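Local coordinates for cell cycle serine/threonine-protein kinase CDC5/MSD2 (PDB 6MF4) that phosphorylates serine and threonine residues of cell-cycle proteins and is required for mitotic exit, this chain holding its polo-box domain, at residues A[64-69]-A[217-222]; A[68-73]-A[275-280]; A[137-142]-A[155-160]; A[101-106]-A[172-177]. One frame throughout, in Å; residues are numbered along the deposited sequence.

Overall arrangement
Interactions 1 and 2 are buried and share helix 56-82: in one it lies against strand 219-223 of the second polo box, in the other against helix 269-283, and they meet where F219 packs on L280 and F221 on I276. Both rest mainly on apolar contacts, interaction 1 adding a sulfur-aromatic one. Interactions 3 and 4 belong to the first polo box and reach one sheet at opposite outermost strands, their centres about 18 Å apart. Interaction 3 is a surface hairpin contact, made by backbone hydrogen bonds and carrying a zinc ligand, while partly buried interaction 4 joins strand to helix through aromatic rings and water. Interactions 2 and 3 lie on opposite sides of the chain's centre.

Interaction 1 of 4, residues A[64-69]-A[217-222]. With ZN (zinc ion), chain B.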
loop_
_atom_site.group_PDB
_atom_site.type_symbol
_atom_site.label_atom_id
_atom_site.label_comp_id
_atom_site.label_asym_id
_atom_site.label_seq_id
_atom_site.Cartn_x
_atom_site.Cartn_y
_atom_site.Cartn_z
ATOM N N SER A 64 7.643 -10.944 4.435
ATOM C CA SER A 64 6.662 -11.788 5.096
ATOM C C SER A 64 5.238 -11.469 4.638
ATOM O O SER A 64 4.436 -12.377 4.433
ATOM C CB SER A 64 6.767 -11.636 6.614
ATOM O OG SER A 64 5.835 -12.477 7.264
ATOM N N GLU A 65 4.922 -10.187 4.478
ATOM C CA GLU A 65 3.595 -9.793 4.004
ATOM C C GLU A 65 3.401 -10.184 2.542
ATOM O O GLU A 65 2.303 -10.565 2.142
ATOM C CB GLU A 65 3.374 -8.287 4.179
ATOM C CG GLU A 65 3.391 -7.812 5.632
ATOM C CD GLU A 65 2.214 -8.320 6.451
ATOM O OE1 GLU A 65 1.158 -8.646 5.866
ATOM O OE2 GLU A 65 2.343 -8.383 7.693
ATOM N N CYS A 66 4.462 -10.083 1.744
ATOM C CA CYS A 66 4.408 -10.497 0.344
ATOM C C CYS A 66 4.144 -11.995 0.259
ATOM O O CYS A 66 3.331 -12.460 -0.541
ATOM C CB CYS A 66 5.713 -10.154 -0.380
ATOM S SG CYS A 66 5.943 -8.401 -0.715
ATOM N N HIS A 67 4.853 -12.738 1.100
ATOM C CA HIS A 67 4.713 -14.182 1.193
ATOM C C HIS A 67 3.301 -14.551 1.637
ATOM O O HIS A 67 2.662 -15.439 1.066
ATOM C CB HIS A 67 5.758 -14.732 2.169
ATOM C CG HIS A 67 5.729 -16.216 2.319
ATOM N ND1 HIS A 67 6.235 -17.072 1.362
ATOM C CD2 HIS A 67 5.268 -17.005 3.318
ATOM C CE1 HIS A 67 6.080 -18.319 1.763
ATOM N NE2 HIS A 67 5.493 -18.307 2.947
ATOM N N LEU A 68 2.820 -13.832 2.645
ATOM C CA LEU A 68 1.493 -14.042 3.218
ATOM C C LEU A 68 0.352 -13.878 2.212
ATOM O O LEU A 68 -0.512 -14.752 2.114
ATOM C CB LEU A 68 1.280 -13.068 4.379
ATOM C CG LEU A 68 -0.058 -13.029 5.115
ATOM C CD1 LEU A 68 -0.312 -14.364 5.791
ATOM C CD2 LEU A 68 -0.127 -11.873 6.113
ATOM N N THR A 69 0.317 -12.774 1.469
ATOM C CA THR A 69 -0.817 -12.573 0.571
ATOM C C THR A 69 -0.667 -13.392 -0.708
ATOM O O THR A 69 -1.669 -13.785 -1.291
ATOM C CB THR A 69 -1.052 -11.088 0.186
ATOM O OG1 THR A 69 -0.203 -10.710 -0.901
ATOM C CG2 THR A 69 -0.829 -10.177 1.361
ATOM N N GLY A 217 -0.551 -4.162 5.537
ATOM C CA GLY A 217 -0.465 -5.415 4.802
ATOM C C GLY A 217 -1.225 -5.406 3.490
ATOM O O GLY A 217 -1.273 -6.415 2.784
ATOM N N THR A 218 -1.821 -4.267 3.158
ATOM C CA THR A 218 -2.516 -4.114 1.887
ATOM C C THR A 218 -1.525 -3.843 0.760
ATOM O O THR A 218 -0.554 -3.104 0.934
ATOM C CB THR A 218 -3.557 -2.977 1.960
ATOM O OG1 THR A 218 -4.629 -3.378 2.820
ATOM C CG2 THR A 218 -4.129 -2.643 0.583
ATOM N N PHE A 219 -1.775 -4.467 -0.388
ATOM C CA PHE A 219 -0.989 -4.240 -1.595
ATOM C C PHE A 219 -1.860 -3.585 -2.647
ATOM O O PHE A 219 -2.974 -4.038 -2.894
ATOM C CB PHE A 219 -0.420 -5.554 -2.134
ATOM C CG PHE A 219 0.582 -6.203 -1.224
ATOM C CD1 PHE A 219 0.172 -7.024 -0.187
ATOM C CD2 PHE A 219 1.938 -5.995 -1.407
ATOM C CE1 PHE A 219 1.097 -7.625 0.644
ATOM C CE2 PHE A 219 2.866 -6.595 -0.575
ATOM C CZ PHE A 219 2.444 -7.407 0.452
ATOM N N GLN A 220 -1.358 -2.518 -3.258
ATOM C CA GLN A 220 -2.087 -1.841 -4.321
ATOM C C GLN A 220 -1.293 -1.890 -5.614
ATOM O O GLN A 220 -0.075 -1.701 -5.613
ATOM C CB GLN A 220 -2.388 -0.393 -3.941
ATOM C CG GLN A 220 -3.204 0.345 -4.978
ATOM C CD GLN A 220 -3.602 1.726 -4.512
ATOM O OE1 GLN A 220 -3.747 1.967 -3.313
ATOM N NE2 GLN A 220 -3.766 2.646 -5.455
ATOM N N PHE A 221 -1.999 -2.144 -6.710
ATOM C CA PHE A 221 -1.387 -2.245 -8.026
ATOM C C PHE A 221 -2.098 -1.321 -9.004
ATOM O O PHE A 221 -3.276 -1.517 -9.307
ATOM C CB PHE A 221 -1.436 -3.689 -8.528
ATOM C CG PHE A 221 -0.805 -4.675 -7.589
ATOM C CD1 PHE A 221 -1.515 -5.180 -6.516
ATOM C CD2 PHE A 221 0.500 -5.098 -7.782
ATOM C CE1 PHE A 221 -0.936 -6.085 -5.646
ATOM C CE2 PHE A 221 1.080 -6.003 -6.918
ATOM C CZ PHE A 221 0.361 -6.496 -5.850
ATOM N N ASN A 222 -1.376 -0.308 -9.476
ATOM C CA ASN A 222 -1.892 0.634 -10.466
ATOM C C ASN A 222 -1.361 0.285 -11.851
ATOM O O ASN A 222 -0.174 0.463 -12.130
ATOM C CB ASN A 222 -1.494 2.071 -10.117
ATOM C CG ASN A 222 -2.196 2.600 -8.883
ATOM O OD1 ASN A 222 -2.895 1.870 -8.177
ATOM N ND2 ASN A 222 -2.010 3.890 -8.615
HETATM ZN ZN ZN B . 5.187 -19.427 4.770
HETATM O O HOH W 1 3.793 -20.968 3.843
#
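Consistent with the polo-cap helix of polo-like kinases, helix 56-82 packs on the sheet of the second polo box, where F219 of strand 219-223 pushes the far end of its ring against E65, C66 and T69. The tightest approach is T69 CG2 to F219 CE1, 3.3 Å. T69 holds OG1 between its backbone N and carbonyl carbon (chi1 83°), and this hydroxyl, buried here, has no polar partner in the model. Across the ring tip, C66 SG comes within 3.6 Å of F219 CE2, an oblique sulfur-aromatic contact. E65 O, already taken up by the helical bond from T69 N, lies 3.5 Å from F219 CE1. The bent E65 side chain brings OE1 to 3.8 Å from G217 CA, where a CB would collide with it. H67, whose CB leaves the helix away from the strand, binds zinc through NE2 at 2.2 Å. Strands 209-214 and 228-232 flank strand 219-223, E213 touches both C66 and F219, and L280 of helix 269-283 packs on T69 and F219.

Interaction 2 of 4, residues A[68-73]-A[275-280]; sequences LTLNGI and LIKEGL
I73 and L280 meet by their terminal methyls, CD1 of I73 lying 3.6 Å from CD1 of L280. The same I73 CD1 also reaches I276, 3.9 Å from its CG2, the two side chains crossing at about a right angle. CG2 of I73, anti to the backbone N, rests 3.9 Å from K277 CG. L70 CD1 lies against the same lysine stem, 3.9 Å from K277 CB, while the CB atoms of L70 and L280 face each other at 4.2 Å. At the T69 end both methyls of L280 lie against the hydroxyl, OG1 being 3.5 Å from CD1. An alanine at I73 would probably open a gap beside I276 and L280 and take the CG2 contact from the K277 stem.

Farther out, K277 NZ forms a salt bridge with E77, one helical turn beyond I73, so the lysine ties the two helices by charge as well as by its stem. F221 backs I276, and F219 and M211 back L280. The two helices run roughly antiparallel, their short axes 9.8 Å apart at 147°. This is consistent with the polo-cap arrangement of polo-like kinases, in which the helix ahead of the first polo box packs against the second.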
loop_
_atom_site.group_PDB
_atom_site.type_symbol
_atom_site.label_atom_id
_atom_site.label_comp_id
_atom_site.label_asym_id
_atom_site.label_seq_id
_atom_site.Cartn_x
_atom_site.Cartn_y
_atom_site.Cartn_z
ATOM N N LEU A 68 2.820 -13.832 2.645
ATOM C CA LEU A 68 1.493 -14.042 3.218
ATOM C C LEU A 68 0.352 -13.878 2.212
ATOM O O LEU A 68 -0.512 -14.752 2.114
ATOM C CB LEU A 68 1.280 -13.068 4.379
ATOM C CG LEU A 68 -0.058 -13.029 5.115
ATOM C CD1 LEU A 68 -0.312 -14.364 5.791
ATOM C CD2 LEU A 68 -0.127 -11.873 6.113
ATOM N N THR A 69 0.317 -12.774 1.469
ATOM C CA THR A 69 -0.817 -12.573 0.571
ATOM C C THR A 69 -0.667 -13.392 -0.708
ATOM O O THR A 69 -1.669 -13.785 -1.291
ATOM C CB THR A 69 -1.052 -11.088 0.186
ATOM O OG1 THR A 69 -0.203 -10.710 -0.901
ATOM C CG2 THR A 69 -0.829 -10.177 1.361
ATOM N N LEU A 70 0.563 -13.654 -1.150
ATOM C CA LEU A 70 0.752 -14.556 -2.291
ATOM C C LEU A 70 0.165 -15.922 -1.954
ATOM O O LEU A 70 -0.549 -16.517 -2.762
ATOM C CB LEU A 70 2.226 -14.695 -2.672
ATOM C CG LEU A 70 2.504 -15.609 -3.876
ATOM C CD1 LEU A 70 1.722 -15.168 -5.110
ATOM C CD2 LEU A 70 3.988 -15.655 -4.193
ATOM N N ASN A 71 0.465 -16.414 -0.754
ATOM C CA ASN A 71 -0.119 -17.665 -0.287
ATOM C C ASN A 71 -1.644 -17.588 -0.293
ATOM O O ASN A 71 -2.325 -18.540 -0.671
ATOM C CB ASN A 71 0.374 -18.007 1.122
ATOM C CG ASN A 71 1.805 -18.518 1.142
ATOM O OD1 ASN A 71 2.397 -18.809 0.101
ATOM N ND2 ASN A 71 2.364 -18.643 2.343
ATOM N N GLY A 72 -2.177 -16.449 0.133
ATOM C CA GLY A 72 -3.613 -16.248 0.146
ATOM C C GLY A 72 -4.219 -16.283 -1.244
ATOM O O GLY A 72 -5.287 -16.860 -1.453
ATOM N N ILE A 73 -3.542 -15.658 -2.201
ATOM C CA ILE A 73 -4.031 -15.643 -3.573
ATOM C C ILE A 73 -4.031 -17.068 -4.118
ATOM O O ILE A 73 -5.008 -17.514 -4.722
ATOM C CB ILE A 73 -3.172 -14.725 -4.464
ATOM C CG1 ILE A 73 -3.393 -13.264 -4.066
ATOM C CG2 ILE A 73 -3.512 -14.921 -5.944
ATOM C CD1 ILE A 73 -2.409 -12.291 -4.687
ATOM N N LEU A 275 0.157 -10.821 -13.036
ATOM C CA LEU A 275 1.175 -9.798 -12.813
ATOM C C LEU A 275 1.362 -9.550 -11.318
ATOM O O LEU A 275 2.484 -9.401 -10.833
ATOM C CB LEU A 275 0.792 -8.499 -13.525
ATOM C CG LEU A 275 0.961 -8.517 -15.048
ATOM C CD1 LEU A 275 0.239 -7.345 -15.681
ATOM C CD2 LEU A 275 2.433 -8.500 -15.428
ATOM N N ILE A 276 0.250 -9.526 -10.594
ATOM C CA ILE A 276 0.271 -9.329 -9.151
ATOM C C ILE A 276 1.079 -10.427 -8.467
ATOM O O ILE A 276 1.921 -10.147 -7.617
ATOM C CB ILE A 276 -1.168 -9.284 -8.590
ATOM C CG1 ILE A 276 -1.806 -7.940 -8.940
ATOM C CG2 ILE A 276 -1.193 -9.508 -7.072
ATOM C CD1 ILE A 276 -3.268 -7.834 -8.597
ATOM N N LYS A 277 0.829 -11.676 -8.852
ATOM C CA LYS A 277 1.546 -12.806 -8.277
ATOM C C LYS A 277 3.044 -12.731 -8.579
ATOM O O LYS A 277 3.872 -13.065 -7.731
ATOM C CB LYS A 277 0.975 -14.128 -8.799
ATOM C CG LYS A 277 -0.445 -14.425 -8.327
ATOM C CD LYS A 277 -1.040 -15.632 -9.042
ATOM C CE LYS A 277 -0.288 -16.908 -8.718
ATOM N NZ LYS A 277 -0.831 -18.078 -9.464
ATOM N N GLU A 278 3.391 -12.293 -9.786
ATOM C CA GLU A 278 4.794 -12.142 -10.166
ATOM C C GLU A 278 5.470 -11.049 -9.338
ATOM O O GLU A 278 6.617 -11.198 -8.917
ATOM C CB GLU A 278 4.925 -11.823 -11.657
ATOM C CG GLU A 278 4.417 -12.927 -12.580
ATOM N N GLY A 279 4.754 -9.953 -9.109
ATOM C CA GLY A 279 5.263 -8.868 -8.289
ATOM C C GLY A 279 5.524 -9.316 -6.862
ATOM O O GLY A 279 6.600 -9.082 -6.314
ATOM N N LEU A 280 4.534 -9.973 -6.262
ATOM C CA LEU A 280 4.658 -10.471 -4.895
ATOM C C LEU A 280 5.779 -11.494 -4.755
ATOM O O LEU A 280 6.518 -11.485 -3.769
ATOM C CB LEU A 280 3.342 -11.098 -4.440
ATOM C CG LEU A 280 2.169 -10.128 -4.315
ATOM C CD1 LEU A 280 0.863 -10.894 -4.274
ATOM C CD2 LEU A 280 2.331 -9.262 -3.074
#

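Interaction 3 of 4, residues A[137-142]-A[155-160]; sequences EEFWYI and YLLSEK. With ZN (zinc ion), chain C.
F139 and Y155 pair through the backbone as a hydrogen-bonded antiparallel pair, F139 N to Y155 O and Y155 N to F139 O, both 2.9 Å. Beyond the non-hydrogen-bonded pair E138 and L156, L157 N continues the ladder to E137 O at 2.8 Å.

Apolar contacts gather on the F139 face. Y155 CB sits over one face of the F139 ring, toward its rim, 3.6 Å from the centroid, as a CH-pi contact; the two rings are near parallel but slid apart. L157 CD2 adds its methyl 3.5 Å from F139 CD1, and L168 of helix 165-178 touches F139 and L157.

Of the polar side chains, E137 bends at chi2 (56°), and its OE1 accepts S158 OG at 3.0 Å on the syn lone pair. An alanine at E137 would probably leave the S158 hydroxyl without this acceptor and freer to turn.

On the other face, E138 lies beside L156, whose CD2 is 3.6 Å from E138 OE2, and binds zinc through OE1 at 2.0 Å. The pairing puts E138 on the face opposite F139, where its carboxylate can join H154 and H194 at the zinc: one face is apolar, the other carries the metal ligand.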
loop_
_atom_site.group_PDB
_atom_site.type_symbol
_atom_site.label_atom_id
_atom_site.label_comp_id
_atom_site.label_asym_id
_atom_site.label_seq_id
_atom_site.Cartn_x
_atom_site.Cartn_y
_atom_site.Cartn_z
ATOM N N GLU A 137 -2.904 19.297 11.359
ATOM C CA GLU A 137 -2.393 19.675 12.680
ATOM C C GLU A 137 -1.459 18.622 13.280
ATOM O O GLU A 137 -0.558 18.965 14.047
ATOM C CB GLU A 137 -3.555 19.948 13.650
ATOM C CG GLU A 137 -3.173 20.039 15.144
ATOM C CD GLU A 137 -2.092 21.073 15.459
ATOM O OE1 GLU A 137 -1.693 21.163 16.641
ATOM O OE2 GLU A 137 -1.637 21.794 14.546
ATOM N N GLU A 138 -1.669 17.354 12.939
ATOM C CA GLU A 138 -0.842 16.278 13.484
ATOM C C GLU A 138 -0.020 15.592 12.399
ATOM O O GLU A 138 -0.443 15.518 11.244
ATOM C CB GLU A 138 -1.710 15.235 14.193
ATOM C CG GLU A 138 -2.606 15.800 15.285
ATOM C CD GLU A 138 -2.962 14.769 16.337
ATOM O OE1 GLU A 138 -3.136 13.585 15.981
ATOM O OE2 GLU A 138 -3.063 15.140 17.526
ATOM N N PHE A 139 1.152 15.088 12.773
ATOM C CA PHE A 139 1.920 14.241 11.868
ATOM C C PHE A 139 2.716 13.197 12.638
ATOM O O PHE A 139 2.989 13.353 13.830
ATOM C CB PHE A 139 2.849 15.084 10.972
ATOM C CG PHE A 139 4.032 15.689 11.682
ATOM C CD1 PHE A 139 3.936 16.936 12.280
ATOM C CD2 PHE A 139 5.251 15.030 11.715
ATOM C CE1 PHE A 139 5.032 17.507 12.913
ATOM C CE2 PHE A 139 6.348 15.594 12.347
ATOM C CZ PHE A 139 6.234 16.831 12.957
ATOM N N TRP A 140 3.042 12.116 11.935
ATOM C CA TRP A 140 3.956 11.090 12.416
ATOM C C TRP A 140 5.310 11.238 11.747
ATOM O O TRP A 140 5.379 11.435 10.537
ATOM C CB TRP A 140 3.436 9.684 12.113
ATOM C CG TRP A 140 2.178 9.292 12.788
ATOM C CD1 TRP A 140 0.925 9.285 12.248
ATOM C CD2 TRP A 140 2.040 8.817 14.130
ATOM N NE1 TRP A 140 0.014 8.838 13.171
ATOM C CE2 TRP A 140 0.671 8.546 14.338
ATOM C CE3 TRP A 140 2.938 8.592 15.178
ATOM C CZ2 TRP A 140 0.180 8.065 15.549
ATOM C CZ3 TRP A 140 2.448 8.110 16.382
ATOM C CH2 TRP A 140 1.082 7.851 16.556
ATOM N N TYR A 141 6.378 11.135 12.533
ATOM C CA TYR A 141 7.718 10.946 11.986
ATOM C C TYR A 141 8.092 9.480 12.145
ATOM O O TYR A 141 8.151 8.963 13.261
ATOM C CB TYR A 141 8.742 11.841 12.679
ATOM C CG TYR A 141 10.154 11.606 12.184
ATOM C CD1 TYR A 141 10.493 11.849 10.862
ATOM C CD2 TYR A 141 11.144 11.140 13.038
ATOM C CE1 TYR A 141 11.781 11.633 10.402
ATOM C CE2 TYR A 141 12.434 10.925 12.590
ATOM C CZ TYR A 141 12.745 11.173 11.272
ATOM O OH TYR A 141 14.026 10.959 10.816
ATOM N N ILE A 142 8.325 8.814 11.019
ATOM C CA ILE A 142 8.565 7.378 10.999
ATOM C C ILE A 142 10.003 7.088 10.592
ATOM O O ILE A 142 10.456 7.508 9.528
ATOM C CB ILE A 142 7.604 6.667 10.038
ATOM C CG1 ILE A 142 6.156 6.971 10.427
ATOM C CG2 ILE A 142 7.836 5.166 10.069
ATOM C CD1 ILE A 142 5.167 6.748 9.327
ATOM N N TYR A 155 3.620 13.947 16.556
ATOM C CA TYR A 155 3.904 15.380 16.699
ATOM C C TYR A 155 2.746 16.269 16.262
ATOM O O TYR A 155 1.859 15.841 15.526
ATOM C CB TYR A 155 5.139 15.769 15.887
ATOM C CG TYR A 155 6.433 15.230 16.436
ATOM C CD1 TYR A 155 7.014 15.782 17.568
ATOM C CD2 TYR A 155 7.079 14.175 15.816
ATOM C CE1 TYR A 155 8.199 15.290 18.071
ATOM C CE2 TYR A 155 8.262 13.677 16.309
ATOM C CZ TYR A 155 8.819 14.239 17.437
ATOM O OH TYR A 155 10.003 13.742 17.929
ATOM N N LEU A 156 2.784 17.518 16.726
ATOM C CA LEU A 156 1.884 18.566 16.259
ATOM C C LEU A 156 2.655 19.544 15.385
ATOM O O LEU A 156 3.785 19.911 15.712
ATOM C CB LEU A 156 1.257 19.313 17.437
ATOM C CG LEU A 156 0.583 18.477 18.524
ATOM C CD1 LEU A 156 0.024 19.384 19.610
ATOM C CD2 LEU A 156 -0.514 17.604 17.940
ATOM N N LEU A 157 2.048 19.974 14.281
ATOM C CA LEU A 157 2.683 20.954 13.405
ATOM C C LEU A 157 2.934 22.253 14.162
ATOM O O LEU A 157 3.916 22.949 13.907
ATOM C CB LEU A 157 1.820 21.223 12.168
ATOM C CG LEU A 157 1.739 20.098 11.132
ATOM C CD1 LEU A 157 0.685 20.410 10.079
ATOM C CD2 LEU A 157 3.087 19.869 10.471
ATOM N N SER A 158 2.048 22.563 15.104
ATOM C CA SER A 158 2.164 23.777 15.908
ATOM C C SER A 158 3.299 23.684 16.930
ATOM O O SER A 158 3.747 24.700 17.462
ATOM C CB SER A 158 0.844 24.059 16.626
ATOM O OG SER A 158 0.519 23.012 17.526
ATOM N N GLU A 159 3.749 22.463 17.204
ATOM C CA GLU A 159 4.859 22.226 18.120
ATOM C C GLU A 159 5.930 21.412 17.403
ATOM O O GLU A 159 6.410 20.399 17.910
ATOM C CB GLU A 159 4.381 21.509 19.370
ATOM N N LYS A 160 6.295 21.878 16.215
ATOM C CA LYS A 160 7.242 21.179 15.355
ATOM C C LYS A 160 8.637 21.166 15.976
ATOM O O LYS A 160 9.158 22.216 16.353
ATOM C CB LYS A 160 7.258 21.845 13.971
ATOM C CG LYS A 160 8.596 21.858 13.251
ATOM C CD LYS A 160 8.561 22.828 12.086
ATOM C CE LYS A 160 9.253 24.133 12.457
ATOM N NZ LYS A 160 9.415 25.055 11.306
HETATM ZN ZN ZN C . -2.908 12.301 17.466
#

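Interaction 4 of 4, residues A[101-106]-A[172-177]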
loop_
_atom_site.group_PDB
_atom_site.type_symbol
_atom_site.label_atom_id
_atom_site.label_comp_id
_atom_site.label_asym_id
_atom_site.label_seq_id
_atom_site.Cartn_x
_atom_site.Cartn_y
_atom_site.Cartn_z
ATOM N N LYS A 101 -3.161 9.270 -4.931
ATOM C CA LYS A 101 -2.306 10.207 -5.639
ATOM C C LYS A 101 -0.850 9.940 -5.275
ATOM O O LYS A 101 -0.550 9.647 -4.123
ATOM C CB LYS A 101 -2.695 11.638 -5.272
ATOM C CG LYS A 101 -3.071 12.526 -6.432
ATOM N N TRP A 102 0.052 10.047 -6.244
ATOM C CA TRP A 102 1.476 9.888 -5.955
ATOM C C TRP A 102 2.317 10.619 -6.987
ATOM O O TRP A 102 1.866 10.880 -8.101
ATOM C CB TRP A 102 1.857 8.402 -5.896
ATOM C CG TRP A 102 1.713 7.673 -7.190
ATOM C CD1 TRP A 102 0.572 7.124 -7.704
ATOM C CD2 TRP A 102 2.752 7.405 -8.139
ATOM N NE1 TRP A 102 0.837 6.537 -8.915
ATOM C CE2 TRP A 102 2.168 6.693 -9.205
ATOM C CE3 TRP A 102 4.119 7.698 -8.189
ATOM C CZ2 TRP A 102 2.902 6.271 -10.309
ATOM C CZ3 TRP A 102 4.846 7.276 -9.283
ATOM C CH2 TRP A 102 4.236 6.571 -10.330
ATOM N N VAL A 103 3.539 10.964 -6.604
ATOM C CA VAL A 103 4.429 11.681 -7.498
ATOM C C VAL A 103 5.876 11.340 -7.161
ATOM O O VAL A 103 6.251 11.245 -5.990
ATOM C CB VAL A 103 4.182 13.206 -7.425
ATOM C CG1 VAL A 103 4.560 13.763 -6.056
ATOM C CG2 VAL A 103 4.932 13.926 -8.536
ATOM N N ASP A 104 6.670 11.141 -8.209
ATOM C CA ASP A 104 8.029 10.629 -8.085
ATOM C C ASP A 104 9.006 11.572 -8.784
ATOM O O ASP A 104 9.492 11.292 -9.881
ATOM C CB ASP A 104 8.107 9.215 -8.673
ATOM C CG ASP A 104 9.399 8.502 -8.332
ATOM O OD1 ASP A 104 10.126 8.957 -7.423
ATOM O OD2 ASP A 104 9.679 7.468 -8.972
ATOM N N TYR A 105 9.260 12.706 -8.139
ATOM C CA TYR A 105 10.226 13.682 -8.613
ATOM C C TYR A 105 11.621 13.334 -8.110
ATOM O O TYR A 105 11.771 12.649 -7.094
ATOM C CB TYR A 105 9.853 15.084 -8.142
ATOM C CG TYR A 105 8.584 15.669 -8.730
ATOM C CD1 TYR A 105 8.269 15.519 -10.077
ATOM C CD2 TYR A 105 7.715 16.403 -7.935
ATOM C CE1 TYR A 105 7.113 16.080 -10.607
ATOM C CE2 TYR A 105 6.561 16.961 -8.454
ATOM C CZ TYR A 105 6.264 16.799 -9.787
ATOM O OH TYR A 105 5.112 17.363 -10.293
ATOM N N SER A 106 12.633 13.830 -8.816
ATOM C CA SER A 106 14.028 13.600 -8.454
ATOM C C SER A 106 14.630 14.751 -7.661
ATOM O O SER A 106 15.680 14.591 -7.037
ATOM C CB SER A 106 14.870 13.390 -9.712
ATOM O OG SER A 106 14.861 14.569 -10.504
ATOM N N ASP A 172 5.245 20.518 3.232
ATOM C CA ASP A 172 4.414 21.655 2.843
ATOM C C ASP A 172 4.362 21.798 1.325
ATOM O O ASP A 172 3.300 22.069 0.756
ATOM C CB ASP A 172 4.941 22.944 3.488
ATOM C CG ASP A 172 4.169 24.175 3.054
ATOM O OD1 ASP A 172 2.978 24.275 3.422
ATOM O OD2 ASP A 172 4.754 25.043 2.364
ATOM N N PHE A 173 5.504 21.606 0.669
ATOM C CA PHE A 173 5.551 21.639 -0.787
ATOM C C PHE A 173 4.582 20.617 -1.380
ATOM O O PHE A 173 3.816 20.927 -2.293
ATOM C CB PHE A 173 6.971 21.365 -1.298
ATOM C CG PHE A 173 7.042 21.139 -2.785
ATOM C CD1 PHE A 173 7.180 22.205 -3.656
ATOM C CD2 PHE A 173 6.956 19.857 -3.311
ATOM C CE1 PHE A 173 7.236 21.999 -5.018
ATOM C CE2 PHE A 173 7.005 19.647 -4.674
ATOM C CZ PHE A 173 7.145 20.718 -5.529
ATOM N N PHE A 174 4.609 19.396 -0.860
ATOM C CA PHE A 174 3.778 18.342 -1.424
ATOM C C PHE A 174 2.312 18.502 -1.025
ATOM O O PHE A 174 1.426 18.121 -1.783
ATOM C CB PHE A 174 4.316 16.970 -1.022
ATOM C CG PHE A 174 5.521 16.554 -1.820
ATOM C CD1 PHE A 174 5.404 16.295 -3.176
ATOM C CD2 PHE A 174 6.770 16.454 -1.231
ATOM C CE1 PHE A 174 6.501 15.927 -3.925
ATOM C CE2 PHE A 174 7.874 16.084 -1.977
ATOM C CZ PHE A 174 7.737 15.819 -3.326
ATOM N N ALA A 175 2.049 19.095 0.136
ATOM C CA ALA A 175 0.671 19.403 0.520
ATOM C C ALA A 175 0.042 20.366 -0.489
ATOM O O ALA A 175 -1.114 20.201 -0.889
ATOM C CB ALA A 175 0.619 19.992 1.927
ATOM N N LYS A 176 0.809 21.371 -0.900
ATOM C CA LYS A 176 0.360 22.317 -1.918
ATOM C C LYS A 176 0.184 21.624 -3.261
ATOM O O LYS A 176 -0.800 21.855 -3.965
ATOM C CB LYS A 176 1.352 23.469 -2.052
ATOM C CG LYS A 176 1.354 24.403 -0.860
ATOM C CD LYS A 176 2.563 25.324 -0.867
ATOM C CE LYS A 176 2.497 26.310 0.289
ATOM N NZ LYS A 176 3.775 27.053 0.485
ATOM N N TYR A 177 1.146 20.778 -3.610
ATOM C CA TYR A 177 1.084 20.004 -4.840
ATOM C C TYR A 177 -0.162 19.118 -4.902
ATOM O O TYR A 177 -0.836 19.049 -5.933
ATOM C CB TYR A 177 2.335 19.134 -4.985
ATOM C CG TYR A 177 2.242 18.151 -6.128
ATOM C CD1 TYR A 177 2.550 18.537 -7.424
ATOM C CD2 TYR A 177 1.832 16.843 -5.914
ATOM C CE1 TYR A 177 2.457 17.644 -8.475
ATOM C CE2 TYR A 177 1.733 15.948 -6.953
ATOM C CZ TYR A 177 2.045 16.352 -8.232
ATOM O OH TYR A 177 1.950 15.453 -9.269
HETATM O O HOH W 2 0.683 13.101 -9.451
#
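Y105 and Y177 reach toward each other tip to tip, their planes at 77° in an offset edge-to-face pair with the edge of Y105 turned to the face of Y177. The centroids are 5.8 Å apart, and the closest touch is Y105 OH to Y177 CE1 at 3.2 Å. Y177 extends from helix 165-178 with CG anti to its backbone N (chi1 171°), which sets CG on the side of the strand.

V103 fits in among the rings. Its CG2 lies over one face of Y105, toward the rim, and at the same time 3.4 Å from Y177 OH. The other methyl, CG1, meets F174 obliquely, 3.6 Å from CE1, and is also 3.7 Å from Y177 CE2. F174 is in turn backed within the helix by F173, whose CD2 stands over the centre of the F174 ring. S112 of the neighbouring strand 111-115 touches both V103 and F174.

The Y177 hydroxyl has a polar link as well: water 2 lies in the plane of its ring, 2.7 Å from OH, and donates to W102 O at 2.9 Å. The contact thus lays helix 165-178 on outermost strand 99-103 of the six-stranded antiparallel sheet, as in the polo-box fold of a sheet with a helix packed on it. Rings and methyls do most of the holding, and the water bridge gives the Y177 hydroxyl a polar tie to the strand backbone.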